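Local coordinates for HNH nuclease domain-containing protein (PDB 5ZMO), which recognises phosphorothioated DNA through its sulfur-binding domain, the part present here, and probably cuts nucleic acid as a type IV restriction endonuclease, at residues G38-R43 and N124-Q129. Residues are numbered along the deposited sequence; the frame is centred on the assembly and turned at random.
Sequences GQAVAR and NLLRSQ
Ala40 and Leu126 make the apolar part of this contact. Both side chains leave the backbone toward the other segment. The Ala40 methyl CB lies 3.8 Å from Leu126 CB and 3.9 Å from Leu126 CD2, so it rests against the base and one branch of the leucine. Both residues are buried.

The polar part lies at the solvent side, where Arg43 is exposed and Arg127 partly so. Arg43 NH1 gives a weak hydrogen bond to the backbone Arg127 O, 3.2 Å long and bent to 121° at the hydrogen. Arg43 NH2 sits 3.1 Å from Arg127 CB, a tight approach, not a bond, and Arg127 CA lies over one face of the Arg43 guanidinium. A bend at chi2 (-75°) turns the Arg43 chain across to this backbone. The two guanidinium planes are 56° apart, and the chains run at a slant to each other. Their like charges are near, with Arg43 NH2 4.1 Å from Arg127 NE. Arg127 NH2 makes a long, weak ion pair with a bound phosphate ion, probably from the crystallisation liquor.

Within 124-129, Ser128 OG donates to Asn124 O at 3.0 Å. Ser128 N reaches the same oxygen from the opposite face.

Arg43 has positive phi and closes helix 28-41 with a Schellman motif. The contact joins the C-terminal ends of helices 28-41 and 120-128, about 20 Å from the bound DNA at the nearest atom. Leu126 also touches Leu118, just after strand 115-117, and helix 130-144 follows directly from Gln129, its N-cap.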
loop_
_atom_site.group_PDB
_atom_site.type_symbol
_atom_site.label_atom_id
_atom_site.label_comp_id
_atom_site.label_asym_id
_atom_site.label_seq_id
_atom_site.Cartn_x
_atom_site.Cartn_y
_atom_site.Cartn_z
ATOM N N GLY A 38 -4.620 6.976 -2.987
ATOM C CA GLY A 38 -5.110 8.239 -2.362
ATOM C C GLY A 38 -4.039 9.309 -2.209
ATOM O O GLY A 38 -4.271 10.530 -2.506
ATOM N N GLN A 39 -2.844 8.874 -1.828
ATOM C CA GLN A 39 -1.695 9.818 -1.733
ATOM C C GLN A 39 -1.363 10.415 -3.127
ATOM O O GLN A 39 -1.120 11.656 -3.244
ATOM C CB GLN A 39 -0.440 9.143 -1.084
ATOM C CG GLN A 39 -0.664 8.743 0.372
ATOM C CD GLN A 39 -0.900 9.954 1.236
ATOM O OE1 GLN A 39 -2.041 10.224 1.688
ATOM N NE2 GLN A 39 0.155 10.730 1.433
ATOM N N ALA A 40 -1.360 9.607 -4.188
ATOM C CA ALA A 40 -1.005 10.127 -5.525
ATOM C C ALA A 40 -2.051 11.165 -5.951
ATOM O O ALA A 40 -1.747 12.227 -6.454
ATOM C CB ALA A 40 -0.939 9.010 -6.497
ATOM N N VAL A 41 -3.304 10.819 -5.765
ATOM C CA VAL A 41 -4.411 11.700 -6.059
ATOM C C VAL A 41 -4.340 13.015 -5.278
ATOM O O VAL A 41 -4.682 14.069 -5.839
ATOM C CB VAL A 41 -5.755 10.906 -5.878
ATOM C CG1 VAL A 41 -6.979 11.826 -5.726
ATOM C CG2 VAL A 41 -5.882 9.942 -7.061
ATOM N N ALA A 42 -3.893 13.013 -4.030
ATOM C CA ALA A 42 -3.701 14.250 -3.294
ATOM C C ALA A 42 -2.354 14.947 -3.660
ATOM O O ALA A 42 -2.045 15.931 -3.054
ATOM C CB ALA A 42 -3.758 14.015 -1.813
ATOM N N ARG A 43 -1.555 14.369 -4.567
ATOM C CA ARG A 43 -0.246 14.937 -5.002
ATOM C C ARG A 43 0.715 15.019 -3.865
ATOM O O ARG A 43 1.569 15.935 -3.795
ATOM C CB ARG A 43 -0.396 16.349 -5.599
ATOM C CG ARG A 43 -1.579 16.559 -6.500
ATOM C CD ARG A 43 -1.324 15.910 -7.811
ATOM N NE ARG A 43 -2.557 15.880 -8.579
ATOM C CZ ARG A 43 -2.619 15.747 -9.897
ATOM N NH1 ARG A 43 -3.811 15.716 -10.483
ATOM N NH2 ARG A 43 -1.503 15.674 -10.641
ATOM N N ASN A 124 2.897 8.795 -11.917
ATOM C CA ASN A 124 2.550 9.785 -13.001
ATOM C C ASN A 124 1.232 9.437 -13.686
ATOM O O ASN A 124 0.475 10.366 -14.016
ATOM C CB ASN A 124 3.639 10.017 -14.020
ATOM C CG ASN A 124 4.909 10.607 -13.417
ATOM O OD1 ASN A 124 6.010 10.374 -13.939
ATOM N ND2 ASN A 124 4.779 11.301 -12.324
ATOM N N LEU A 125 0.946 8.148 -13.944
ATOM C CA LEU A 125 -0.354 7.751 -14.518
ATOM C C LEU A 125 -1.538 8.164 -13.616
ATOM O O LEU A 125 -2.525 8.735 -14.083
ATOM C CB LEU A 125 -0.409 6.233 -14.793
ATOM C CG LEU A 125 -1.756 5.624 -15.123
ATOM C CD1 LEU A 125 -2.239 6.152 -16.453
ATOM C CD2 LEU A 125 -1.674 4.126 -15.156
ATOM N N LEU A 126 -1.455 7.828 -12.302
ATOM C CA LEU A 126 -2.469 8.205 -11.352
ATOM C C LEU A 126 -2.768 9.705 -11.329
ATOM O O LEU A 126 -3.912 10.100 -11.176
ATOM C CB LEU A 126 -2.103 7.721 -9.914
ATOM C CG LEU A 126 -2.401 6.259 -9.604
ATOM C CD1 LEU A 126 -2.481 5.289 -10.738
ATOM C CD2 LEU A 126 -1.527 5.718 -8.478
ATOM N N ARG A 127 -1.736 10.527 -11.389
ATOM C CA ARG A 127 -1.969 11.975 -11.306
ATOM C C ARG A 127 -2.560 12.502 -12.614
ATOM O O ARG A 127 -3.423 13.419 -12.610
ATOM C CB ARG A 127 -0.655 12.718 -11.150
ATOM C CG ARG A 127 0.289 12.229 -10.103
ATOM C CD ARG A 127 1.673 12.529 -10.706
ATOM N NE ARG A 127 2.113 13.788 -10.194
ATOM C CZ ARG A 127 3.135 14.504 -10.608
ATOM N NH1 ARG A 127 3.362 15.586 -9.893
ATOM N NH2 ARG A 127 3.958 14.137 -11.601
ATOM N N SER A 128 -2.030 11.992 -13.717
ATOM C CA SER A 128 -2.463 12.387 -15.068
ATOM C C SER A 128 -3.798 11.833 -15.549
ATOM O O SER A 128 -4.495 12.510 -16.349
ATOM C CB SER A 128 -1.374 12.103 -16.074
ATOM O OG SER A 128 -1.281 10.743 -16.442
ATOM N N GLN A 129 -4.172 10.624 -15.112
ATOM C CA GLN A 129 -5.409 9.977 -15.552
ATOM C C GLN A 129 -6.156 9.553 -14.335
ATOM O O GLN A 129 -5.971 8.401 -13.825
ATOM C CB GLN A 129 -5.112 8.789 -16.464
ATOM C CG GLN A 129 -4.412 9.128 -17.764
ATOM C CD GLN A 129 -5.365 9.771 -18.764
ATOM O OE1 GLN A 129 -5.383 11.010 -18.979
ATOM N NE2 GLN A 129 -6.114 8.938 -19.415
#